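Local coordinates for ribose ABC transporter, substrate binding protein (Conexibacter woesei, PDB 4KQ9), which probably binds a sugar such as ribose outside the cell membrane and delivers it to an ABC transporter, at residues Val11-Gly16 and Asp54-Ala59; Ile92-Gly97 and Tyr248-Ile253; Met142-Glu147 and Lys170-Asp175; Thr179-Ile184 and Ile206-Ala211. The protein carries 1 engineered substitution. One frame throughout, in Å; residues are numbered along the deposited sequence. Where two conformers were deposited one is given.

In the fold
From the N terminus, interaction 1 comes first: it closes a loop of 37 residues by bringing helix 49-61 back against strand 9-15 in the six-stranded sheet. Interaction 2 opens on strand 91-94 of the same sheet and closes only 150 residues later at helix 247-264. Interactions 3 and 4 both nest inside that excursion, one after the other, and no loops cross. Both belong to the lobe built on the four-stranded sheet and share helix 174-187; their centres lie about 17 Å apart. Interactions 1 and 2 touch through Y12 CZ and L94 CD2, 3.8 Å apart, whereas interactions 1 and 4 are furthest separated, about 40 Å between centres.

Interaction 1. Residues Val11-Gly16 and Asp54-Ala59; sequences VYSTFG and DSIDNA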
loop_
_atom_site.group_PDB
_atom_site.type_symbol
_atom_site.label_atom_id
_atom_site.label_comp_id
_atom_site.label_asym_id
_atom_site.label_seq_id
_atom_site.Cartn_x
_atom_site.Cartn_y
_atom_site.Cartn_z
ATOM N N VAL A 11 -12.958 16.204 6.845
ATOM C CA VAL A 11 -12.282 16.388 5.609
ATOM C C VAL A 11 -11.170 15.361 5.432
ATOM O O VAL A 11 -10.407 15.133 6.366
ATOM C CB VAL A 11 -11.632 17.748 5.583
ATOM C CG1 VAL A 11 -10.826 17.912 4.310
ATOM C CG2 VAL A 11 -12.727 18.837 5.648
ATOM N N TYR A 12 -11.104 14.785 4.222
ATOM C CA TYR A 12 -9.971 13.988 3.735
ATOM C C TYR A 12 -9.117 14.720 2.712
ATOM O O TYR A 12 -9.575 14.930 1.566
ATOM C CB TYR A 12 -10.499 12.708 3.090
ATOM C CG TYR A 12 -9.471 11.751 2.560
ATOM C CD1 TYR A 12 -8.237 11.589 3.169
ATOM C CD2 TYR A 12 -9.789 10.906 1.525
ATOM C CE1 TYR A 12 -7.324 10.660 2.708
ATOM C CE2 TYR A 12 -8.877 9.997 1.041
ATOM C CZ TYR A 12 -7.665 9.875 1.662
ATOM O OH TYR A 12 -6.784 9.007 1.177
ATOM N N SER A 13 -7.870 14.996 3.111
ATOM C CA SER A 13 -6.828 15.524 2.301
ATOM C C SER A 13 -5.984 14.435 1.682
ATOM O O SER A 13 -5.238 13.715 2.396
ATOM C CB SER A 13 -5.911 16.436 3.106
ATOM O OG SER A 13 -4.635 16.504 2.467
ATOM N N THR A 14 -6.139 14.312 0.348
ATOM C CA THR A 14 -5.355 13.385 -0.438
ATOM C C THR A 14 -4.677 14.136 -1.617
ATOM O O THR A 14 -4.598 15.403 -1.628
ATOM C CB THR A 14 -6.181 12.140 -0.800
ATOM O OG1 THR A 14 -5.318 11.121 -1.343
ATOM C CG2 THR A 14 -7.332 12.434 -1.746
ATOM N N PHE A 15 -4.084 13.367 -2.523
ATOM C CA PHE A 15 -3.344 13.929 -3.647
ATOM C C PHE A 15 -3.527 12.993 -4.848
ATOM O O PHE A 15 -4.070 11.871 -4.715
ATOM C CB PHE A 15 -1.869 14.134 -3.285
ATOM C CG PHE A 15 -1.153 12.867 -2.919
ATOM C CD1 PHE A 15 -0.518 12.093 -3.906
ATOM C CD2 PHE A 15 -1.140 12.417 -1.596
ATOM C CE1 PHE A 15 0.132 10.929 -3.574
ATOM C CE2 PHE A 15 -0.503 11.230 -1.274
ATOM C CZ PHE A 15 0.132 10.501 -2.254
ATOM N N GLY A 16 -3.132 13.483 -6.023
ATOM C CA GLY A 16 -3.143 12.666 -7.236
ATOM C C GLY A 16 -4.520 12.286 -7.752
ATOM O O GLY A 16 -4.995 11.140 -7.548
ATOM N N ASP A 54 -0.750 23.570 1.820
ATOM C CA ASP A 54 -1.711 24.674 1.754
ATOM C C ASP A 54 -3.091 24.099 1.887
ATOM O O ASP A 54 -4.004 24.715 2.490
ATOM C CB ASP A 54 -1.693 25.430 0.395
ATOM C CG ASP A 54 -0.322 26.015 0.015
ATOM O OD1 ASP A 54 0.542 26.279 0.889
ATOM O OD2 ASP A 54 -0.130 26.229 -1.208
ATOM N N SER A 55 -3.292 22.935 1.278
ATOM C CA SER A 55 -4.649 22.398 1.264
ATOM C C SER A 55 -5.068 22.033 2.717
ATOM O O SER A 55 -6.194 22.299 3.141
ATOM C CB SER A 55 -4.751 21.222 0.322
ATOM O OG SER A 55 -6.042 20.659 0.392
ATOM N N ILE A 56 -4.110 21.498 3.473
ATOM C CA ILE A 56 -4.353 21.056 4.841
ATOM C C ILE A 56 -4.539 22.297 5.716
ATOM O O ILE A 56 -5.572 22.428 6.418
ATOM C CB ILE A 56 -3.166 20.229 5.358
ATOM C CG1 ILE A 56 -3.248 18.821 4.751
ATOM C CG2 ILE A 56 -3.156 20.171 6.890
ATOM C CD1 ILE A 56 -2.011 18.006 4.947
ATOM N N ASP A 57 -3.515 23.166 5.673
ATOM C CA ASP A 57 -3.533 24.485 6.369
ATOM C C ASP A 57 -4.864 25.150 6.137
ATOM O O ASP A 57 -5.465 25.698 7.036
ATOM C CB ASP A 57 -2.413 25.432 5.860
ATOM C CG ASP A 57 -1.044 25.160 6.491
ATOM O OD1 ASP A 57 -0.974 24.623 7.620
ATOM O OD2 ASP A 57 -0.003 25.487 5.856
ATOM N N ASN A 58 -5.356 25.054 4.915
ATOM C CA ASN A 58 -6.603 25.660 4.589
ATOM C C ASN A 58 -7.806 24.958 5.196
ATOM O O ASN A 58 -8.744 25.616 5.701
ATOM C CB ASN A 58 -6.762 25.720 3.083
ATOM C CG ASN A 58 -8.139 26.178 2.689
ATOM O OD1 ASN A 58 -8.597 27.241 3.113
ATOM N ND2 ASN A 58 -8.832 25.355 1.912
ATOM N N ALA A 59 -7.817 23.623 5.141
ATOM C CA ALA A 59 -8.942 22.894 5.746
ATOM C C ALA A 59 -8.996 23.164 7.250
ATOM O O ALA A 59 -10.071 23.328 7.811
ATOM C CB ALA A 59 -8.859 21.398 5.459
HETATM O O HOH W 1 -5.171 17.843 -0.065
#
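Two first torsions set up the meeting of S13 and I56. The S13 hydroxyl is turned opposite its backbone nitrogen (chi1 157°), and CG1 of I56 lies opposite its own carbonyl carbon (chi1 -77°), which carries that branch from the flank of the helix to the strand. As a result S13 OG sits 3.5 Å from I56 CG1 and 3.9 Å from I56 CD1, while S13 CB is 3.9 Å from the same CG1. One helical turn on, V11 CG1 and A59 CB form a looser apolar pair at 4.2 Å.

No direct hydrogen bond spans the contact; a water does so instead. It lies 2.9 Å from S13 OG and 3.0 Å from S55 OG, and it donates to T14 O at 3.0 Å, joining strand and helix through three protein oxygens. Each hydroxyl has a further partner, Q52 NE2 for S13 and S43 OG for S55.

Helix 49-61 leaves strand 39-45 and leads to strand 66-69, and strand 9-15 lies between those two in the sheet. The contact is therefore the middle of a beta-alpha-beta crossover, in the 2-1-3-4-5 strand order of the N-terminal lobe of type I periplasmic binding proteins.

Interaction 2. Residues Ile92-Gly97 and Tyr248-Ile253; sequences ILLADG and YEQGGI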
loop_
_atom_site.group_PDB
_atom_site.type_symbol
_atom_site.label_atom_id
_atom_site.label_comp_id
_atom_site.label_asym_id
_atom_site.label_seq_id
_atom_site.Cartn_x
_atom_site.Cartn_y
_atom_site.Cartn_z
ATOM N N ILE A 92 -6.385 11.579 11.526
ATOM C CA ILE A 92 -6.086 10.181 11.266
ATOM C C ILE A 92 -5.186 10.196 10.030
ATOM O O ILE A 92 -5.551 10.782 9.031
ATOM C CB ILE A 92 -7.349 9.331 11.004
ATOM C CG1 ILE A 92 -8.184 9.212 12.299
ATOM C CG2 ILE A 92 -6.955 7.926 10.491
ATOM C CD1 ILE A 92 -9.517 8.504 12.069
ATOM N N LEU A 93 -4.059 9.528 10.107
ATOM C CA LEU A 93 -3.261 9.276 8.954
ATOM C C LEU A 93 -3.781 8.032 8.235
ATOM O O LEU A 93 -4.188 7.039 8.873
ATOM C CB LEU A 93 -1.796 9.072 9.339
ATOM C CG LEU A 93 -1.280 10.277 10.090
ATOM C CD1 LEU A 93 0.016 9.890 10.757
ATOM C CD2 LEU A 93 -1.189 11.458 9.120
ATOM N N LEU A 94 -3.718 8.058 6.909
ATOM C CA LEU A 94 -4.396 7.028 6.120
ATOM C C LEU A 94 -3.493 6.564 4.981
ATOM O O LEU A 94 -3.025 7.392 4.202
ATOM C CB LEU A 94 -5.739 7.576 5.621
ATOM C CG LEU A 94 -6.564 6.607 4.799
ATOM C CD1 LEU A 94 -6.802 5.292 5.474
ATOM C CD2 LEU A 94 -7.903 7.150 4.369
ATOM N N ALA A 95 -3.259 5.254 4.924
ATOM C CA ALA A 95 -2.394 4.492 3.961
ATOM C C ALA A 95 -0.875 4.638 4.141
ATOM O O ALA A 95 -0.096 3.665 3.993
ATOM C CB ALA A 95 -2.800 4.746 2.522
ATOM N N ASP A 96 -0.459 5.853 4.431
ATOM C CA ASP A 96 0.910 6.194 4.693
ATOM C C ASP A 96 1.010 7.087 5.924
ATOM O O ASP A 96 0.132 7.937 6.192
ATOM C CB ASP A 96 1.522 6.934 3.497
ATOM C CG ASP A 96 1.702 6.040 2.283
ATOM O OD1 ASP A 96 2.562 5.104 2.320
ATOM O OD2 ASP A 96 0.961 6.277 1.296
ATOM N N GLY A 97 2.108 6.919 6.638
ATOM C CA GLY A 97 2.369 7.606 7.891
ATOM C C GLY A 97 3.364 8.755 7.752
ATOM O O GLY A 97 3.665 9.191 6.660
ATOM N N TYR A 248 -10.158 0.431 -1.047
ATOM C CA TYR A 248 -11.559 0.737 -0.764
ATOM C C TYR A 248 -11.926 0.534 0.713
ATOM O O TYR A 248 -12.600 1.389 1.339
ATOM C CB TYR A 248 -12.477 -0.127 -1.650
ATOM C CG TYR A 248 -13.936 0.342 -1.596
ATOM C CD1 TYR A 248 -14.394 1.334 -2.430
ATOM C CD2 TYR A 248 -14.836 -0.247 -0.724
ATOM C CE1 TYR A 248 -15.738 1.756 -2.385
ATOM C CE2 TYR A 248 -16.156 0.157 -0.678
ATOM C CZ TYR A 248 -16.579 1.165 -1.501
ATOM O OH TYR A 248 -17.885 1.538 -1.448
ATOM N N GLU A 249 -11.510 -0.602 1.275
ATOM C CA GLU A 249 -11.705 -0.867 2.668
ATOM C C GLU A 249 -10.977 0.100 3.590
ATOM O O GLU A 249 -11.498 0.419 4.681
ATOM C CB GLU A 249 -11.275 -2.285 2.959
ATOM C CG GLU A 249 -11.871 -2.854 4.227
ATOM C CD GLU A 249 -11.836 -4.404 4.335
ATOM O OE1 GLU A 249 -11.340 -5.173 3.433
ATOM O OE2 GLU A 249 -12.390 -4.864 5.369
ATOM N N GLN A 250 -9.754 0.508 3.224
ATOM C CA GLN A 250 -9.046 1.446 4.012
ATOM C C GLN A 250 -9.910 2.707 4.252
ATOM O O GLN A 250 -9.944 3.265 5.372
ATOM C CB GLN A 250 -7.720 1.846 3.380
ATOM C CG GLN A 250 -6.697 0.716 3.355
ATOM C CD GLN A 250 -5.264 1.228 3.281
ATOM O OE1 GLN A 250 -4.929 2.205 3.922
ATOM N NE2 GLN A 250 -4.434 0.582 2.520
ATOM N N GLY A 251 -10.496 3.195 3.174
ATOM C CA GLY A 251 -11.312 4.423 3.220
ATOM C C GLY A 251 -12.506 4.285 4.134
ATOM O O GLY A 251 -12.748 5.168 4.933
ATOM N N GLY A 252 -13.157 3.129 4.094
ATOM C CA GLY A 252 -14.292 2.837 4.968
ATOM C C GLY A 252 -13.882 2.769 6.433
ATOM O O GLY A 252 -14.540 3.281 7.314
ATOM N N ILE A 253 -12.779 2.109 6.688
ATOM C CA ILE A 253 -12.307 1.916 8.034
ATOM C C ILE A 253 -11.917 3.251 8.639
ATOM O O ILE A 253 -12.269 3.526 9.815
ATOM C CB ILE A 253 -11.121 0.903 8.075
ATOM C CG1 ILE A 253 -11.622 -0.516 7.893
ATOM C CG2 ILE A 253 -10.386 0.948 9.405
ATOM C CD1 ILE A 253 -10.482 -1.517 7.628
HETATM O O HOH W 2 -1.688 1.204 3.231
#
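The side-chain amide nitrogen of Q250, NE2, is gripped by two acceptors: a water 2.9 Å away and the backbone oxygen of Q245. That water donates in turn to A95 O at 3.0 Å, so the helix reaches the loop after strand 91-94 by a single relay. With NE2 committed in this way, the rotation of the amide is fixed and OE1 is turned to A95, where it lies 3.4 Å from A95 CA and 3.6 Å from A95 CB. These are van der Waals approaches, and no direct hydrogen bond joins the two segments.

A95 is at a sharp reversal. Its positive phi (73°) and the bond from D96 N to L94 O, 3.0 Å, define a classic gamma turn. L94 O also accepts from S70 OG on the neighbouring strand's end. The turn lies at the C-terminal end of a sheet strand, where sugars bind in the interlobe cleft of type I periplasmic binding proteins; consistent with such a pocket, a glycerol, probably from crystallisation, is hydrogen-bonded to D96 OD2.

Nearer the helix backbone, L94 takes over the contact. Its chi1 of -179° aims CG opposite the backbone nitrogen, and chi2 near +53° then turns CD1 to the helix, 3.7 Å from Q250 O and 4.1 Å from Q250 CB. The two side chains pass at a slant. The same leucine also packs on A254, one turn further along helix 247-264, and on I25 of helix 20-35, filling the layer between the sheet and the helices on this face.

Interaction 3. Residues Met142-Glu147 and Lys170-Asp175; sequences MSFVEE and KAITPD
I172 contributes most of the surface buried here, and its contact with F144 and V145 rests on one terminal methyl. CD1 of I172 comes to the edge of the F144 phenyl ring and lies in the ring plane, 3.7 Å from F144 CE2 and 4.1 Å from F144 CD2; it does not cover a face. The two side chains cross at about a right angle. The isoleucine chain is extended beyond CG1 (chi2 171°), which places the methyl far enough forward to reach the helix although the nearest alpha carbons, those of V145 and I172, remain 9.5 Å apart. F144 takes its ring to the meeting point by holding CG opposite the backbone nitrogen (chi1 167°).

V145 completes the group more loosely, with its CG2 4.4 Å from the same I172 methyl. Its other neighbours include N137 and S197, and S197 also touches I172, so a loop residue lies against both sides of this contact. The total buried surface, 91 Å², and the lack of any hydrogen bond across the segments mark a small apolar junction.

The F144 ring has a second aromatic partner, F112, which meets it edge to face. A glycerol, probably from crystallisation, is about 3 Å from the F144 side chain, consistent with a position beside the interlobe pocket.

In the C-terminal lobe, the contact joins the first turn of helix 143-159, which follows strand 132-136, to the loop leading from strand 162-167 into helix 174-187, whose start is N-capped by T173 through a bond from E176 N to T173 OG1.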
loop_
_atom_site.group_PDB
_atom_site.type_symbol
_atom_site.label_atom_id
_atom_site.label_comp_id
_atom_site.label_asym_id
_atom_site.label_seq_id
_atom_site.Cartn_x
_atom_site.Cartn_y
_atom_site.Cartn_z
HETATM N N MSE A 142 12.454 4.478 1.485
HETATM C CA MSE A 142 10.985 4.540 1.524
HETATM C C MSE A 142 10.520 3.462 2.434
HETATM O O MSE A 142 10.913 2.285 2.298
HETATM C CB MSE A 142 10.284 4.356 0.183
HETATM C CG MSE A 142 10.371 5.633 -0.640
HETATM SE SE MSE A 142 9.042 5.787 -2.104
HETATM C CE MSE A 142 7.993 4.113 -1.898
ATOM N N SER A 143 9.660 3.844 3.360
ATOM C CA SER A 143 9.132 2.945 4.332
ATOM C C SER A 143 8.442 1.733 3.677
ATOM O O SER A 143 8.585 0.598 4.151
ATOM C CB SER A 143 8.150 3.706 5.224
ATOM O OG SER A 143 7.614 2.821 6.205
ATOM N N PHE A 144 7.709 1.971 2.591
ATOM C CA PHE A 144 6.982 0.872 1.904
ATOM C C PHE A 144 8.000 -0.172 1.418
ATOM O O PHE A 144 7.765 -1.359 1.589
ATOM C CB PHE A 144 6.138 1.418 0.774
ATOM C CG PHE A 144 5.602 0.363 -0.200
ATOM C CD1 PHE A 144 4.586 -0.512 0.180
ATOM C CD2 PHE A 144 6.101 0.266 -1.506
ATOM C CE1 PHE A 144 4.065 -1.464 -0.727
ATOM C CE2 PHE A 144 5.573 -0.683 -2.415
ATOM C CZ PHE A 144 4.549 -1.540 -2.024
ATOM N N VAL A 145 9.153 0.303 0.927
ATOM C CA VAL A 145 10.240 -0.525 0.380
ATOM C C VAL A 145 11.016 -1.224 1.452
ATOM O O VAL A 145 11.167 -2.480 1.456
ATOM C CB VAL A 145 11.157 0.351 -0.529
ATOM C CG1 VAL A 145 12.314 -0.421 -1.118
ATOM C CG2 VAL A 145 10.349 0.915 -1.669
ATOM N N GLU A 146 11.473 -0.444 2.441
ATOM C CA GLU A 146 12.319 -0.976 3.490
ATOM C C GLU A 146 11.635 -1.884 4.452
ATOM O O GLU A 146 12.167 -2.930 4.820
ATOM C CB GLU A 146 13.004 0.182 4.242
ATOM C CG GLU A 146 13.838 1.057 3.333
ATOM C CD GLU A 146 15.039 0.349 2.686
ATOM O OE1 GLU A 146 15.268 -0.911 2.892
ATOM O OE2 GLU A 146 15.779 1.064 1.951
ATOM N N GLU A 147 10.413 -1.556 4.854
ATOM C CA GLU A 147 9.756 -2.410 5.822
ATOM C C GLU A 147 9.371 -3.737 5.232
ATOM O O GLU A 147 9.553 -4.794 5.884
ATOM C CB GLU A 147 8.490 -1.769 6.365
ATOM C CG GLU A 147 8.731 -0.534 7.203
ATOM C CD GLU A 147 7.433 -0.003 7.836
ATOM O OE1 GLU A 147 6.399 -0.745 7.826
ATOM O OE2 GLU A 147 7.461 1.154 8.352
ATOM N N LYS A 170 15.437 3.298 -8.857
ATOM C CA LYS A 170 15.161 4.742 -8.724
ATOM C C LYS A 170 13.767 4.921 -8.174
ATOM O O LYS A 170 13.519 5.731 -7.278
ATOM C CB LYS A 170 15.256 5.462 -10.099
ATOM N N ALA A 171 12.853 4.133 -8.738
ATOM C CA ALA A 171 11.477 4.110 -8.307
ATOM C C ALA A 171 10.824 2.809 -8.765
ATOM O O ALA A 171 11.361 2.053 -9.598
ATOM C CB ALA A 171 10.730 5.326 -8.897
ATOM N N ILE A 172 9.599 2.611 -8.315
ATOM C CA ILE A 172 8.870 1.436 -8.790
ATOM C C ILE A 172 8.180 1.743 -10.113
ATOM O O ILE A 172 7.036 2.179 -10.082
ATOM C CB ILE A 172 7.870 0.911 -7.710
ATOM C CG1 ILE A 172 8.625 0.653 -6.419
ATOM C CG2 ILE A 172 7.118 -0.315 -8.297
ATOM C CD1 ILE A 172 7.787 0.344 -5.208
ATOM N N THR A 173 8.822 1.395 -11.233
ATOM C CA THR A 173 8.340 1.572 -12.598
ATOM C C THR A 173 8.692 0.384 -13.463
ATOM O O THR A 173 9.702 -0.272 -13.203
ATOM C CB THR A 173 8.971 2.829 -13.286
ATOM O OG1 THR A 173 10.374 2.610 -13.619
ATOM C CG2 THR A 173 8.786 4.047 -12.395
ATOM N N PRO A 174 7.928 0.140 -14.549
ATOM C CA PRO A 174 8.247 -0.952 -15.462
ATOM C C PRO A 174 9.638 -0.856 -16.040
ATOM O O PRO A 174 10.326 -1.880 -16.243
ATOM C CB PRO A 174 7.205 -0.832 -16.570
ATOM C CG PRO A 174 6.121 -0.033 -15.984
ATOM C CD PRO A 174 6.750 0.897 -15.006
ATOM N N ASP A 175 10.072 0.369 -16.330
ATOM C CA ASP A 175 11.421 0.499 -16.892
ATOM C C ASP A 175 12.534 0.156 -15.951
ATOM O O ASP A 175 13.519 -0.426 -16.376
ATOM C CB ASP A 175 11.654 1.879 -17.501
ATOM C CG ASP A 175 11.758 1.770 -18.996
ATOM O OD1 ASP A 175 10.696 1.575 -19.652
ATOM O OD2 ASP A 175 12.921 1.740 -19.484
#

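Interaction 4. Residues Thr179-Ile184 and Ile206-Ala211; sequences TATQNI and IRAIAA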
loop_
_atom_site.group_PDB
_atom_site.type_symbol
_atom_site.label_atom_id
_atom_site.label_comp_id
_atom_site.label_asym_id
_atom_site.label_seq_id
_atom_site.Cartn_x
_atom_site.Cartn_y
_atom_site.Cartn_z
ATOM N N THR A 179 15.132 -3.075 -16.398
ATOM C CA THR A 179 16.608 -2.931 -16.352
ATOM C C THR A 179 17.279 -3.698 -15.273
ATOM O O THR A 179 18.232 -4.425 -15.500
ATOM C CB THR A 179 16.948 -1.450 -16.228
ATOM O OG1 THR A 179 16.618 -0.914 -17.502
ATOM C CG2 THR A 179 18.473 -1.224 -15.979
ATOM N N ALA A 180 16.705 -3.621 -14.101
ATOM C CA ALA A 180 17.269 -4.340 -13.005
ATOM C C ALA A 180 17.216 -5.848 -13.213
ATOM O O ALA A 180 18.182 -6.600 -12.889
ATOM C CB ALA A 180 16.529 -3.901 -11.753
ATOM N N THR A 181 16.088 -6.327 -13.736
ATOM C CA THR A 181 15.917 -7.763 -13.984
ATOM C C THR A 181 16.832 -8.258 -15.090
ATOM O O THR A 181 17.427 -9.343 -14.962
ATOM C CB THR A 181 14.446 -8.117 -14.268
ATOM O OG1 THR A 181 13.611 -7.629 -13.193
ATOM C CG2 THR A 181 14.217 -9.611 -14.547
ATOM N N GLN A 182 16.963 -7.485 -16.174
ATOM C CA GLN A 182 17.845 -7.965 -17.220
ATOM C C GLN A 182 19.295 -8.075 -16.722
ATOM O O GLN A 182 19.914 -9.064 -16.980
ATOM C CB GLN A 182 17.695 -7.201 -18.541
ATOM C CG GLN A 182 17.710 -5.718 -18.482
ATOM C CD GLN A 182 17.681 -5.055 -19.884
ATOM O OE1 GLN A 182 16.936 -5.437 -20.814
ATOM N NE2 GLN A 182 18.519 -4.076 -20.031
ATOM N N ASN A 183 19.741 -7.165 -15.863
ATOM C CA ASN A 183 21.106 -7.240 -15.282
ATOM C C ASN A 183 21.243 -8.384 -14.341
ATOM O O ASN A 183 22.258 -9.098 -14.400
ATOM C CB ASN A 183 21.476 -5.957 -14.607
ATOM C CG ASN A 183 21.636 -4.813 -15.608
ATOM O OD1 ASN A 183 21.733 -5.050 -16.806
ATOM N ND2 ASN A 183 21.650 -3.605 -15.128
ATOM N N ILE A 184 20.244 -8.587 -13.470
ATOM C CA ILE A 184 20.243 -9.728 -12.595
ATOM C C ILE A 184 20.414 -11.006 -13.377
ATOM O O ILE A 184 21.173 -11.886 -12.994
ATOM C CB ILE A 184 18.950 -9.803 -11.700
ATOM C CG1 ILE A 184 19.036 -8.807 -10.582
ATOM C CG2 ILE A 184 18.760 -11.214 -11.115
ATOM C CD1 ILE A 184 17.668 -8.452 -9.931
ATOM N N ILE A 206 8.845 -9.037 -15.982
ATOM C CA ILE A 206 8.268 -10.051 -16.825
ATOM C C ILE A 206 8.708 -9.887 -18.271
ATOM O O ILE A 206 8.945 -10.864 -18.922
ATOM C CB ILE A 206 6.724 -9.918 -16.634
ATOM C CG1 ILE A 206 6.359 -10.376 -15.224
ATOM C CG2 ILE A 206 5.870 -10.590 -17.668
ATOM C CD1 ILE A 206 6.878 -11.650 -14.832
ATOM N N ARG A 207 8.844 -8.659 -18.719
ATOM C CA ARG A 207 9.283 -8.379 -20.126
ATOM C C ARG A 207 10.738 -8.745 -20.302
ATOM O O ARG A 207 11.098 -9.298 -21.312
ATOM C CB ARG A 207 9.082 -6.926 -20.459
ATOM C CG ARG A 207 7.642 -6.461 -20.281
ATOM C CD ARG A 207 7.256 -5.380 -21.263
ATOM N NE ARG A 207 8.086 -4.172 -21.188
ATOM C CZ ARG A 207 7.791 -3.050 -20.519
ATOM N NH1 ARG A 207 6.669 -2.929 -19.799
ATOM N NH2 ARG A 207 8.642 -2.028 -20.564
ATOM N N ALA A 208 11.546 -8.509 -19.283
ATOM C CA ALA A 208 12.949 -8.919 -19.272
ATOM C C ALA A 208 13.122 -10.386 -19.323
ATOM O O ALA A 208 13.977 -10.898 -20.051
ATOM C CB ALA A 208 13.656 -8.379 -18.040
ATOM N N ILE A 209 12.305 -11.111 -18.570
ATOM C CA ILE A 209 12.378 -12.559 -18.593
ATOM C C ILE A 209 12.018 -13.153 -19.982
ATOM O O ILE A 209 12.658 -14.102 -20.480
ATOM C CB ILE A 209 11.487 -13.139 -17.458
ATOM C CG1 ILE A 209 12.141 -12.856 -16.084
ATOM C CG2 ILE A 209 11.314 -14.613 -17.623
ATOM C CD1 ILE A 209 11.193 -12.943 -14.888
ATOM N N ALA A 210 11.007 -12.587 -20.599
ATOM C CA ALA A 210 10.495 -13.064 -21.883
ATOM C C ALA A 210 11.511 -12.756 -23.006
ATOM O O ALA A 210 11.785 -13.647 -23.819
ATOM C CB ALA A 210 9.177 -12.385 -22.189
ATOM N N ALA A 211 12.093 -11.542 -22.979
ATOM C CA ALA A 211 13.205 -11.152 -23.900
ATOM C C ALA A 211 14.354 -12.126 -23.859
ATOM O O ALA A 211 15.089 -12.237 -24.843
ATOM C CB ALA A 211 13.699 -9.735 -23.622
#
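T181 and A208 make the tight part of this helix pair. A208 CB lies 3.7 Å from T181 CG2 and 3.9 Å from T181 CB, and the T181 methyl continues to I209, 4.1 Å from its CG1. The methyl faces the other helix because CG2 is opposite the T181 backbone nitrogen, while OG1 turns back beside that nitrogen (chi1 -54°). There the hydroxyl is hydrogen-bonded to G177 O, one turn earlier in its own helix, and to Y196 OH, so the buried polar atom is satisfied without help from the facing segment.

On the solvent side the fit is looser. Q182 is exposed and meets A208 only near its backbone: Q182 N is 3.9 Å from A208 CB, and the two CB atoms are 4.2 Å apart.

The small alanine lets the segment axes come within 8.3 Å, at a crossing angle of -39° with both chains running broadly the same way. Helices 174-187 and 199-211 respectively precede and follow strand 193-196. Such side-by-side parallel helices on one face of a parallel sheet are characteristic of the Rossmann-like alpha/beta lobes of type I periplasmic binding proteins.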